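Long-range contacts in molybdopterin molybdotransferase (Pyrococcus horikoshii, PDB 1UZ5), which probably catalyses the insertion of molybdate into adenylyl-molybdopterin, releasing AMP, a step in the biosynthesis of the molybdenum cofactor: residues K180-V185 and G220-I224; S187-V193 and Q203-G209; L236-E241 and V267-L271; A280-K285 and R346-L350; Y303-L308 and G367-F372. All coordinates share one frame; numbering follows the deposited sequence.

Interaction 1: residues K180-V185 and G220-I224; sequences KPKVAV and GGEGI
Glu222 is held between Pro181 and Val183 by a ladder of backbone hydrogen bonds that pairs the start of strand 182-188 with the start of strand 222-229. Glu222 N donates to Pro181 O and Glu222 O accepts from Val183 N, each at 2.9 Å. Ile224 repeats the pattern, its N giving to Val183 O and its O receiving Val185 N at 2.8 Å. This is the parallel register, the two strands running 25° apart. Lys182 and Ala184 turn their own backbone groups the other way, to Asp248, Val249 and Val251.

Among the side chains, Lys182 and Glu222 project from the same face and lie side by side. Lys182 CE comes 3.8 Å from Glu222 OE1, but NZ stays 4.9 Å from that oxygen, so the charges probably attract without forming a salt bridge. The fully extended aliphatic part of Lys182 also meets Ile224, with CD 4.1 Å from Ile224 CD1. A water donates to both Lys180 O and Glu222 OE1, tying the carboxylate to the backbone of segment 180-185.

Backbone space explains the glycines. Gly220 closes helix 208-219 in a Schellman motif with phi 121°, a conformation that suits a residue without a beta carbon. At Gly221 a side chain would run into Pro181 O, whereas the bare CA lies 3.4 Å from it.

Chemically, the strand pairing rests on backbone groups that satisfy one another, while the charged side chains along this partly exposed face would add only a diffuse attraction.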
# COMPACT_ATOMS: atom_id res chain seq x y z
N LYS A 180 -4.59 1.81 -12.56
CA LYS A 180 -3.35 2.53 -12.31
C LYS A 180 -3.31 3.88 -13.01
O LYS A 180 -3.49 3.96 -14.23
CB LYS A 180 -2.16 1.67 -12.75
CG LYS A 180 -2.02 0.38 -11.96
CD LYS A 180 -0.88 -0.48 -12.46
CE LYS A 180 -0.71 -1.73 -11.62
NZ LYS A 180 0.40 -2.58 -12.12
N PRO A 181 -3.10 4.96 -12.25
CA PRO A 181 -3.03 6.31 -12.82
C PRO A 181 -1.85 6.32 -13.79
O PRO A 181 -0.73 5.96 -13.42
CB PRO A 181 -2.77 7.19 -11.60
CG PRO A 181 -3.31 6.38 -10.46
CD PRO A 181 -2.87 5.00 -10.80
N LYS A 182 -2.10 6.72 -15.04
CA LYS A 182 -1.03 6.76 -16.03
C LYS A 182 -0.26 8.06 -15.97
O LYS A 182 -0.84 9.15 -16.01
CB LYS A 182 -1.60 6.57 -17.43
CG LYS A 182 -2.22 5.21 -17.67
CD LYS A 182 -2.74 5.13 -19.10
CE LYS A 182 -3.30 3.75 -19.40
NZ LYS A 182 -3.83 3.66 -20.79
N VAL A 183 1.06 7.96 -15.88
CA VAL A 183 1.92 9.14 -15.84
C VAL A 183 2.90 9.09 -17.01
O VAL A 183 3.75 8.21 -17.07
CB VAL A 183 2.71 9.22 -14.54
CG1 VAL A 183 3.58 10.49 -14.53
CG2 VAL A 183 1.76 9.22 -13.35
N ALA A 184 2.74 10.02 -17.95
CA ALA A 184 3.63 10.10 -19.11
C ALA A 184 4.87 10.86 -18.68
O ALA A 184 4.77 11.99 -18.18
CB ALA A 184 2.93 10.82 -20.26
N VAL A 185 6.04 10.24 -18.85
CA VAL A 185 7.30 10.85 -18.44
C VAL A 185 8.19 11.23 -19.62
O VAL A 185 8.37 10.46 -20.56
CB VAL A 185 8.09 9.89 -17.54
CG1 VAL A 185 9.43 10.52 -17.16
CG2 VAL A 185 7.27 9.56 -16.29
N GLY A 220 2.21 2.51 -7.28
CA GLY A 220 0.89 2.08 -7.72
C GLY A 220 0.38 2.63 -9.03
O GLY A 220 -0.73 2.30 -9.46
N GLY A 221 1.16 3.48 -9.69
CA GLY A 221 0.72 4.03 -10.96
C GLY A 221 1.36 3.29 -12.11
O GLY A 221 1.99 2.25 -11.93
N GLU A 222 1.18 3.82 -13.32
CA GLU A 222 1.79 3.22 -14.49
C GLU A 222 2.67 4.28 -15.16
O GLU A 222 2.17 5.23 -15.76
CB GLU A 222 0.75 2.74 -15.49
CG GLU A 222 1.38 2.00 -16.67
CD GLU A 222 0.40 1.73 -17.80
OE1 GLU A 222 -0.80 1.54 -17.52
OE2 GLU A 222 0.84 1.70 -18.97
N GLY A 223 3.98 4.11 -15.04
CA GLY A 223 4.90 5.06 -15.64
C GLY A 223 5.13 4.71 -17.10
O GLY A 223 5.53 3.60 -17.42
N ILE A 224 4.84 5.66 -17.98
CA ILE A 224 5.03 5.44 -19.40
C ILE A 224 6.11 6.41 -19.90
O ILE A 224 5.91 7.62 -19.91
CB ILE A 224 3.72 5.70 -20.17
CG1 ILE A 224 2.62 4.79 -19.61
CG2 ILE A 224 3.93 5.42 -21.66
CD1 ILE A 224 1.23 5.09 -20.15
O HOH W 1 -3.41 1.98 -16.23
O HOH W 2 2.60 -0.38 -13.63

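Interaction 2: residues S187-V193 and Q203-G209; sequences STGNEIV and QIYDING
Ser187, at the end of strand 182-188, donates its hydroxyl to Asp206 OD1; OG lies 2.5 Å from that oxygen and 44° out of the carboxylate plane. The same OD1 takes Gly209 N at 3.0 Å through its syn lone pair, an Asx motif at the start of helix 208-219. A beta carbon on Gly209 would collide with Ser187 OG, so glycine suits this position. With a leucine in place of Asp206, Ser187 OG and Gly209 N would probably lose their shared acceptor and the helix start its side-chain brace.

After a type I turn from Gly189, Glu191 O accepts Ile204 N at 2.8 Å. Glu191 CG, placed between its own N and C by a chi1 of 80°, lies alongside Ile204 CG1 at 3.6 Å. Ile192 rests its CG2 against the Asp206 backbone, 3.7 Å from CA. Val193 then closes the pairing: its N reaches Ile204 O, and its O receives Asp206 N at 3.1 Å. Val193 CG1 crosses the amide end of Gln203, whose OE1 is bonded to Lys200 N, while CG2 touches Tyr205 CD1.

Such a short parallel strand pair, set between strand and helix of a beta-alpha-beta unit, elaborates the connection in the probable molybdopterin-binding domain.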
# COMPACT_ATOMS: atom_id res chain seq x y z
N SER A 187 12.05 13.21 -20.68
CA SER A 187 13.37 13.70 -20.26
C SER A 187 13.81 14.73 -21.30
O SER A 187 13.76 14.47 -22.50
CB SER A 187 14.39 12.55 -20.21
OG SER A 187 14.15 11.70 -19.10
N THR A 188 14.23 15.91 -20.85
CA THR A 188 14.64 16.96 -21.78
C THR A 188 16.10 17.37 -21.62
O THR A 188 16.59 17.55 -20.50
CB THR A 188 13.77 18.23 -21.64
OG1 THR A 188 13.96 18.80 -20.34
CG2 THR A 188 12.30 17.89 -21.83
N GLY A 189 16.79 17.53 -22.74
CA GLY A 189 18.19 17.92 -22.72
C GLY A 189 18.87 17.52 -24.01
O GLY A 189 18.71 16.39 -24.48
N ASN A 190 19.64 18.44 -24.59
CA ASN A 190 20.34 18.14 -25.83
C ASN A 190 21.47 17.14 -25.63
O ASN A 190 21.95 16.53 -26.58
CB ASN A 190 20.90 19.43 -26.46
CG ASN A 190 19.81 20.41 -26.83
OD1 ASN A 190 18.76 20.02 -27.36
ND2 ASN A 190 20.05 21.69 -26.57
N GLU A 191 21.89 16.97 -24.38
CA GLU A 191 22.98 16.03 -24.08
C GLU A 191 22.47 14.62 -23.77
O GLU A 191 23.26 13.67 -23.73
CB GLU A 191 23.79 16.53 -22.88
CG GLU A 191 23.16 16.25 -21.52
CD GLU A 191 22.05 17.22 -21.15
OE1 GLU A 191 21.41 17.79 -22.05
OE2 GLU A 191 21.81 17.39 -19.93
N ILE A 192 21.17 14.47 -23.57
CA ILE A 192 20.61 13.17 -23.22
C ILE A 192 20.25 12.20 -24.34
O ILE A 192 19.65 12.59 -25.33
CB ILE A 192 19.36 13.34 -22.32
CG1 ILE A 192 19.72 14.16 -21.08
CG2 ILE A 192 18.81 11.97 -21.90
CD1 ILE A 192 18.55 14.50 -20.20
N VAL A 193 20.62 10.94 -24.16
CA VAL A 193 20.29 9.89 -25.12
C VAL A 193 19.78 8.67 -24.34
O VAL A 193 20.15 8.46 -23.18
CB VAL A 193 21.51 9.47 -25.99
CG1 VAL A 193 22.10 10.69 -26.67
CG2 VAL A 193 22.55 8.76 -25.14
N GLN A 203 27.67 13.57 -24.72
CA GLN A 203 26.33 13.07 -24.39
C GLN A 203 26.34 12.19 -23.14
O GLN A 203 27.38 11.64 -22.76
CB GLN A 203 25.78 12.24 -25.55
CG GLN A 203 25.68 12.97 -26.88
CD GLN A 203 25.23 12.05 -28.00
OE1 GLN A 203 25.68 10.91 -28.09
NE2 GLN A 203 24.33 12.54 -28.85
N ILE A 204 25.18 12.08 -22.50
CA ILE A 204 25.05 11.23 -21.32
C ILE A 204 23.76 10.42 -21.46
O ILE A 204 22.91 10.72 -22.31
CB ILE A 204 24.99 12.05 -20.03
CG1 ILE A 204 23.80 13.00 -20.07
CG2 ILE A 204 26.29 12.84 -19.84
CD1 ILE A 204 23.54 13.69 -18.75
N TYR A 205 23.60 9.39 -20.64
CA TYR A 205 22.40 8.55 -20.70
C TYR A 205 21.32 9.07 -19.76
O TYR A 205 21.61 9.63 -18.70
CB TYR A 205 22.74 7.11 -20.32
CG TYR A 205 23.55 6.39 -21.36
CD1 TYR A 205 23.00 6.09 -22.60
CD2 TYR A 205 24.86 5.99 -21.10
CE1 TYR A 205 23.73 5.40 -23.56
CE2 TYR A 205 25.60 5.31 -22.05
CZ TYR A 205 25.03 5.01 -23.27
OH TYR A 205 25.76 4.32 -24.21
N ASP A 206 20.07 8.86 -20.14
CA ASP A 206 18.95 9.29 -19.30
C ASP A 206 19.01 8.54 -17.97
O ASP A 206 19.41 7.38 -17.92
CB ASP A 206 17.61 8.96 -19.96
CG ASP A 206 16.45 9.08 -18.99
OD1 ASP A 206 16.12 10.22 -18.61
OD2 ASP A 206 15.87 8.03 -18.61
N ILE A 207 18.62 9.22 -16.91
CA ILE A 207 18.57 8.58 -15.60
C ILE A 207 17.22 8.87 -14.93
O ILE A 207 16.63 7.98 -14.30
CB ILE A 207 19.71 9.05 -14.67
CG1 ILE A 207 19.56 8.35 -13.32
CG2 ILE A 207 19.68 10.56 -14.52
CD1 ILE A 207 20.71 8.61 -12.35
N ASN A 208 16.73 10.09 -15.08
CA ASN A 208 15.46 10.48 -14.46
C ASN A 208 14.21 9.84 -15.07
O ASN A 208 13.25 9.58 -14.36
CB ASN A 208 15.29 12.00 -14.49
CG ASN A 208 16.32 12.72 -13.64
OD1 ASN A 208 16.68 12.26 -12.56
ND2 ASN A 208 16.80 13.85 -14.12
N GLY A 209 14.24 9.60 -16.37
CA GLY A 209 13.09 9.00 -17.04
C GLY A 209 12.78 7.64 -16.44
O GLY A 209 11.65 7.38 -16.03
O HOH W 3 23.76 15.77 -28.40

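Interaction 3: residues L236-E241 and V267-L271; sequences LKALIE and VIEEL
The backbone bond from Ile240 N to Leu236 O, 2.9 Å long, fixes one helical turn from which both residues reach across to Val267. No hydrogen bond links the two helices themselves; they meet through hydrocarbon, their short axes 10.5 Å apart and crossing at -55°. Val267 supplies the central group. Its CG1, anti to the backbone N at a chi1 of 174°, enters between Lys237 CA at 3.7 Å and Ile240 CD1 at 3.8 Å, while CG2 turns to Leu236 CD2. A compact branched residue suits this position, where the backbones come closest and each methyl has its own neighbour.

Helices 233-246 and 263-271 lie next to each other against the mixed central sheet of an alpha/beta domain, the probable molybdopterin-binding domain. Leu236 and Ile240 rest on strand 182-188, Ile268 and Leu271 on strand 288-292, and Ile240 also reaches Ile292 there, so the seam between the helices is sealed from the sheet side by aliphatic residues.

One turn beyond Val267, the longer Leu271 spans the widening gap: its CD1 lies 3.7 Å from Ile240 CG2, and its CD2 meets Glu241, whose chain passes at about a right angle. The outer rim is polar. Lys237 runs out with CD 3.5 Å from Glu270 OE2; the chain bends beyond it at chi3 (70°), and NZ remains 4.6 Å from that oxygen, close enough for attraction but not a salt bridge. Glu270 OE2 also makes a long, weak ion pair with Lys233, so two lysines are likely to temper its negative charge.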
# COMPACT_ATOMS: atom_id res chain seq x y z
N LEU A 236 10.05 19.52 -28.02
CA LEU A 236 9.34 19.47 -26.76
C LEU A 236 7.81 19.53 -26.91
O LEU A 236 7.09 18.76 -26.27
CB LEU A 236 9.83 20.58 -25.84
CG LEU A 236 9.33 20.53 -24.40
CD1 LEU A 236 9.66 19.18 -23.78
CD2 LEU A 236 9.97 21.65 -23.60
N LYS A 237 7.32 20.44 -27.75
CA LYS A 237 5.88 20.57 -27.94
C LYS A 237 5.25 19.29 -28.49
O LYS A 237 4.19 18.86 -28.03
CB LYS A 237 5.55 21.73 -28.89
CG LYS A 237 4.06 22.08 -28.92
CD LYS A 237 3.73 23.15 -29.94
CE LYS A 237 3.86 22.63 -31.37
NZ LYS A 237 3.40 23.63 -32.38
N ALA A 238 5.91 18.68 -29.47
CA ALA A 238 5.42 17.45 -30.08
C ALA A 238 5.33 16.30 -29.08
O ALA A 238 4.36 15.54 -29.09
CB ALA A 238 6.33 17.05 -31.23
N LEU A 239 6.34 16.18 -28.22
CA LEU A 239 6.37 15.11 -27.24
C LEU A 239 5.36 15.35 -26.11
O LEU A 239 4.71 14.41 -25.65
CB LEU A 239 7.78 14.95 -26.67
CG LEU A 239 8.11 13.60 -26.03
CD1 LEU A 239 7.72 12.47 -26.98
CD2 LEU A 239 9.61 13.54 -25.71
N ILE A 240 5.23 16.59 -25.67
CA ILE A 240 4.28 16.92 -24.62
C ILE A 240 2.86 16.63 -25.11
O ILE A 240 2.02 16.15 -24.36
CB ILE A 240 4.38 18.39 -24.19
CG1 ILE A 240 5.68 18.62 -23.43
CG2 ILE A 240 3.18 18.77 -23.33
CD1 ILE A 240 5.86 20.04 -22.92
N GLU A 241 2.61 16.91 -26.39
CA GLU A 241 1.30 16.65 -26.96
C GLU A 241 0.97 15.17 -26.93
O GLU A 241 -0.16 14.79 -26.63
CB GLU A 241 1.24 17.17 -28.40
CG GLU A 241 0.93 18.65 -28.51
CD GLU A 241 1.01 19.16 -29.93
OE1 GLU A 241 0.44 18.51 -30.83
OE2 GLU A 241 1.66 20.21 -30.15
N VAL A 267 6.12 26.41 -23.57
CA VAL A 267 5.42 25.39 -24.33
C VAL A 267 4.12 25.02 -23.61
O VAL A 267 3.07 24.87 -24.24
CB VAL A 267 6.28 24.13 -24.51
CG1 VAL A 267 5.47 23.03 -25.17
CG2 VAL A 267 7.50 24.46 -25.36
N ILE A 268 4.20 24.88 -22.30
CA ILE A 268 3.03 24.54 -21.49
C ILE A 268 2.04 25.69 -21.54
O ILE A 268 0.83 25.48 -21.62
CB ILE A 268 3.44 24.27 -20.03
CG1 ILE A 268 4.33 23.02 -19.95
CG2 ILE A 268 2.19 24.10 -19.16
CD1 ILE A 268 4.91 22.76 -18.58
N GLU A 269 2.56 26.91 -21.51
CA GLU A 269 1.74 28.11 -21.54
C GLU A 269 0.90 28.19 -22.82
O GLU A 269 -0.25 28.64 -22.79
CB GLU A 269 2.62 29.36 -21.43
CG GLU A 269 1.84 30.66 -21.32
CD GLU A 269 1.02 30.73 -20.05
OE1 GLU A 269 1.62 30.82 -18.96
OE2 GLU A 269 -0.23 30.70 -20.14
N GLU A 270 1.47 27.76 -23.94
CA GLU A 270 0.76 27.80 -25.21
C GLU A 270 -0.14 26.60 -25.46
O GLU A 270 -1.03 26.66 -26.31
CB GLU A 270 1.74 27.97 -26.36
CG GLU A 270 2.74 26.84 -26.53
CD GLU A 270 3.73 27.12 -27.65
OE1 GLU A 270 4.48 28.12 -27.54
OE2 GLU A 270 3.75 26.35 -28.63
N LEU A 271 0.09 25.50 -24.75
CA LEU A 271 -0.73 24.31 -24.91
C LEU A 271 -1.84 24.30 -23.87
O LEU A 271 -2.87 23.64 -24.04
CB LEU A 271 0.12 23.04 -24.77
CG LEU A 271 1.02 22.66 -25.94
CD1 LEU A 271 1.81 21.41 -25.59
CD2 LEU A 271 0.18 22.42 -27.19

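Interaction 4: residues A280-K285 and R346-L350; sequences AIQPGK and RRQFL. With SO4 (sulfate ion), chain E.
Gln282 and Phe349 share a straight, short bond in a parallel strand pairing that joins the probable molybdopterin-binding domain to strand 347-354 of the C-terminal region. Phe349 N points almost straight down the carbonyl of Gln282, its distance to Gln282 O being 2.6 Å. The partner bond, from Gln282 N to Arg347 O, is bent at 126° and weak. Next comes Pro283, joined by a cis peptide; lacking an N-H, it leaves no donor to satisfy as the chain breaks from the strand.

Charge is concentrated at one end. Arg346 bends at chi3 (58°), laying one face of its guanidinium over Ile281 O and Gln282 CA while its edge meets a sulfate. NH2 donates to sulfate O1 at 3.1 Å, and NH1 adds a weak bond to the same oxygen. Lys285 N gives to sulfate O4 at 3.0 Å, and the Lys285 CD methylene lies in the guanidinium plane, 3.4 Å from Arg346 NH1. The ion probably came from the crystallisation liquor, but it may mark a site suited to an anion. Arg347 points elsewhere, its NH1 and NH2 in salt bridges to Glu383 and Glu380.

Beneath the polar layer, flat Phe349 suits a buried slot beside helix 304-322 and stacks edge-to-face with Phe378. Its own edge takes a methyl of the branched Ile281, with CE1 3.8 Å from Ile281 CG2.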
# COMPACT_ATOMS: atom_id res chain seq x y z
N ALA A 280 9.47 29.04 -4.14
CA ALA A 280 10.39 29.57 -3.15
C ALA A 280 11.04 28.47 -2.32
O ALA A 280 10.90 28.43 -1.10
CB ALA A 280 9.66 30.56 -2.24
N ILE A 281 11.76 27.58 -3.00
CA ILE A 281 12.44 26.48 -2.32
C ILE A 281 13.75 26.14 -3.01
O ILE A 281 14.03 26.59 -4.12
CB ILE A 281 11.57 25.21 -2.30
CG1 ILE A 281 11.23 24.79 -3.73
CG2 ILE A 281 10.31 25.45 -1.48
CD1 ILE A 281 10.43 23.50 -3.83
N GLN A 282 14.56 25.33 -2.33
CA GLN A 282 15.85 24.88 -2.84
C GLN A 282 16.01 23.39 -2.57
O GLN A 282 16.04 22.96 -1.42
CB GLN A 282 16.98 25.67 -2.17
CG GLN A 282 18.31 24.93 -2.09
CD GLN A 282 18.81 24.46 -3.44
OE1 GLN A 282 19.05 25.26 -4.34
NE2 GLN A 282 18.97 23.15 -3.59
N PRO A 283 16.12 22.57 -3.64
CA PRO A 283 16.10 22.95 -5.05
C PRO A 283 14.68 22.99 -5.60
O PRO A 283 13.72 22.78 -4.85
CB PRO A 283 16.92 21.85 -5.70
CG PRO A 283 16.44 20.65 -4.94
CD PRO A 283 16.44 21.14 -3.50
N GLY A 284 14.55 23.24 -6.89
CA GLY A 284 13.23 23.28 -7.50
C GLY A 284 12.72 24.68 -7.72
O GLY A 284 11.53 24.89 -7.99
N LYS A 285 13.61 25.66 -7.59
CA LYS A 285 13.25 27.06 -7.79
C LYS A 285 12.47 27.25 -9.10
O LYS A 285 11.41 27.87 -9.10
CB LYS A 285 14.50 27.93 -7.80
CG LYS A 285 14.26 29.39 -8.13
CD LYS A 285 15.58 30.15 -8.22
CE LYS A 285 15.36 31.61 -8.59
NZ LYS A 285 16.64 32.35 -8.71
N ARG A 346 16.56 31.12 2.00
CA ARG A 346 15.48 30.45 1.30
C ARG A 346 15.18 29.09 1.91
O ARG A 346 16.04 28.47 2.54
CB ARG A 346 15.84 30.29 -0.19
CG ARG A 346 14.76 29.63 -1.03
CD ARG A 346 15.13 29.61 -2.50
NE ARG A 346 16.40 28.91 -2.74
CZ ARG A 346 16.94 28.73 -3.94
NH1 ARG A 346 16.34 29.20 -5.02
NH2 ARG A 346 18.10 28.09 -4.05
N ARG A 347 13.95 28.62 1.72
CA ARG A 347 13.52 27.32 2.24
C ARG A 347 14.17 26.23 1.40
O ARG A 347 13.94 26.16 0.19
CB ARG A 347 12.00 27.21 2.16
CG ARG A 347 11.40 26.03 2.90
CD ARG A 347 9.89 26.03 2.75
NE ARG A 347 9.24 25.10 3.67
CZ ARG A 347 9.27 25.23 5.00
NH1 ARG A 347 9.91 26.25 5.56
NH2 ARG A 347 8.65 24.34 5.76
N GLN A 348 14.99 25.38 2.02
CA GLN A 348 15.66 24.33 1.27
C GLN A 348 15.47 22.92 1.82
O GLN A 348 15.26 22.73 3.01
CB GLN A 348 17.15 24.61 1.17
CG GLN A 348 17.90 24.48 2.48
CD GLN A 348 19.40 24.53 2.29
OE1 GLN A 348 19.94 25.51 1.77
NE2 GLN A 348 20.09 23.47 2.72
N PHE A 349 15.55 21.94 0.93
CA PHE A 349 15.42 20.54 1.29
C PHE A 349 16.73 19.83 1.01
O PHE A 349 17.14 19.66 -0.14
CB PHE A 349 14.28 19.89 0.50
CG PHE A 349 12.94 20.52 0.75
CD1 PHE A 349 12.62 21.75 0.19
CD2 PHE A 349 12.02 19.89 1.57
CE1 PHE A 349 11.39 22.35 0.44
CE2 PHE A 349 10.78 20.48 1.84
CZ PHE A 349 10.47 21.72 1.27
N LEU A 350 17.40 19.41 2.09
CA LEU A 350 18.69 18.75 2.00
C LEU A 350 18.62 17.23 1.86
O LEU A 350 18.08 16.54 2.72
CB LEU A 350 19.51 19.09 3.25
CG LEU A 350 20.84 18.35 3.43
CD1 LEU A 350 21.80 18.78 2.34
CD2 LEU A 350 21.41 18.65 4.80
S SO4 E . 17.51 25.77 -7.40
O1 SO4 E . 18.29 27.14 -7.01
O2 SO4 E . 17.04 25.98 -8.76
O3 SO4 E . 18.32 24.75 -7.30
O4 SO4 E . 16.39 25.77 -6.51

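Interaction 5: residues Y303-L308 and G367-F372; sequences YPTSCL and GAVTSF
Phe372, Pro304 and Ala368 form the middle of a helix-helix contact in which helix 304-322 of the probable molybdopterin-binding domain meets helix 368-374 of the C-terminal region, their axes 41° apart. Pro304, in the first turn, needs no hydrogen-bond partner for its nitrogen and offers a rigid ring: its CB lies 3.8 Å from Phe372 CB and also touches Ala368 O. The Phe372 ring, its CG anti to N (chi1 169°), runs obliquely past Pro304 and on toward Leu308; Ala211 packs against it as well. Ala368 is small enough to let the helices close in, its CB 3.7 Å from Tyr303 CE1 and within touch of Pro304 CD.

Tyr303, at the N-cap position, extends its ring past Ala368 toward Ser371. Replacing it by a serine would probably leave a gap beside Ala368 and uncover one side of the water that lies over a face of this ring. Thr305 backs the contact with a methyl, CG2 standing 3.5 Å from Ser371 C.

Polar groups are handled by the helix starts. Thr305 N, too early in its helix for a backbone acceptor within it, gives to that water at 2.9 Å, and the water donates to Ala368 O at 2.8 Å. Across from it, Gly367 O is gripped from opposite faces of its carbonyl plane, by Ser371 N and by Ser371 OG at 2.5 Å.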
# COMPACT_ATOMS: atom_id res chain seq x y z
N TYR A 303 18.64 17.76 -12.18
CA TYR A 303 19.58 17.16 -11.24
C TYR A 303 18.84 16.04 -10.51
O TYR A 303 17.84 16.28 -9.84
CB TYR A 303 20.06 18.20 -10.22
CG TYR A 303 21.23 17.74 -9.40
CD1 TYR A 303 22.46 17.46 -10.01
CD2 TYR A 303 21.13 17.57 -8.02
CE1 TYR A 303 23.55 17.01 -9.27
CE2 TYR A 303 22.22 17.12 -7.27
CZ TYR A 303 23.42 16.84 -7.90
OH TYR A 303 24.49 16.37 -7.18
N PRO A 304 19.33 14.79 -10.64
CA PRO A 304 18.74 13.59 -10.02
C PRO A 304 18.09 13.71 -8.63
O PRO A 304 16.91 13.44 -8.49
CB PRO A 304 19.89 12.59 -10.06
CG PRO A 304 20.53 12.92 -11.37
CD PRO A 304 20.59 14.45 -11.31
N THR A 305 18.86 14.11 -7.62
CA THR A 305 18.30 14.24 -6.27
C THR A 305 17.27 15.35 -6.16
O THR A 305 16.39 15.31 -5.30
CB THR A 305 19.40 14.49 -5.22
OG1 THR A 305 20.03 15.75 -5.47
CG2 THR A 305 20.45 13.39 -5.27
N SER A 306 17.38 16.37 -7.01
CA SER A 306 16.44 17.48 -6.99
C SER A 306 15.13 17.05 -7.65
O SER A 306 14.05 17.46 -7.23
CB SER A 306 17.02 18.69 -7.74
OG SER A 306 18.23 19.11 -7.14
N CYS A 307 15.25 16.25 -8.70
CA CYS A 307 14.09 15.73 -9.42
C CYS A 307 13.34 14.82 -8.45
O CYS A 307 12.11 14.87 -8.34
CB CYS A 307 14.55 14.91 -10.62
SG CYS A 307 13.25 14.11 -11.57
N LEU A 308 14.10 13.99 -7.73
CA LEU A 308 13.53 13.06 -6.77
C LEU A 308 12.83 13.81 -5.64
O LEU A 308 11.72 13.45 -5.24
CB LEU A 308 14.64 12.17 -6.21
CG LEU A 308 14.26 11.09 -5.20
CD1 LEU A 308 13.15 10.22 -5.76
CD2 LEU A 308 15.50 10.27 -4.87
N GLY A 367 29.07 13.71 -6.95
CA GLY A 367 28.57 13.34 -8.26
C GLY A 367 27.05 13.23 -8.31
O GLY A 367 26.42 12.87 -7.31
N ALA A 368 26.47 13.52 -9.46
CA ALA A 368 25.02 13.47 -9.62
C ALA A 368 24.43 12.07 -9.40
O ALA A 368 23.43 11.92 -8.69
CB ALA A 368 24.63 13.98 -11.00
N VAL A 369 25.04 11.06 -10.00
CA VAL A 369 24.53 9.70 -9.88
C VAL A 369 24.75 9.11 -8.48
O VAL A 369 23.83 8.55 -7.89
CB VAL A 369 25.15 8.80 -10.95
CG1 VAL A 369 24.58 7.39 -10.85
CG2 VAL A 369 24.87 9.38 -12.33
N THR A 370 25.97 9.26 -7.96
CA THR A 370 26.29 8.74 -6.63
C THR A 370 25.37 9.39 -5.58
O THR A 370 24.96 8.73 -4.63
CB THR A 370 27.77 9.02 -6.28
OG1 THR A 370 28.62 8.22 -7.11
CG2 THR A 370 28.05 8.70 -4.82
N SER A 371 25.06 10.66 -5.77
CA SER A 371 24.19 11.39 -4.85
C SER A 371 22.79 10.78 -4.89
O SER A 371 22.13 10.61 -3.86
CB SER A 371 24.11 12.87 -5.24
OG SER A 371 25.38 13.49 -5.11
N PHE A 372 22.35 10.47 -6.10
CA PHE A 372 21.04 9.87 -6.32
C PHE A 372 20.99 8.53 -5.58
O PHE A 372 20.03 8.24 -4.86
CB PHE A 372 20.84 9.66 -7.82
CG PHE A 372 19.64 8.82 -8.17
CD1 PHE A 372 18.37 9.37 -8.16
CD2 PHE A 372 19.81 7.49 -8.55
CE1 PHE A 372 17.26 8.61 -8.54
CE2 PHE A 372 18.71 6.72 -8.93
CZ PHE A 372 17.43 7.28 -8.93
O HOH W 4 21.76 14.03 -7.91

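In the fold
Interactions 1, 2 and 3 build the probable molybdopterin-binding domain; interactions 4 and 5 tie it to the C-terminal region. Interaction 2 is nested within the chain loop closed by interaction 1; both use strand 182-188, and their centres lie about 20 Å apart. Interaction 3 follows in series, with Leu236 touching Thr188 of interaction 2. Interactions 4 and 5 alternate along the chain, their centres about 15 Å apart, and meet where Pro283 packs on Ser306. Interaction 5 also touches interaction 2, through Pro304 against Ile207 and Asn208. Two crossed connections thus clamp the C-terminal region onto the sheet domain, while interaction 1 lies about 26 Å from interaction 4, centre to centre.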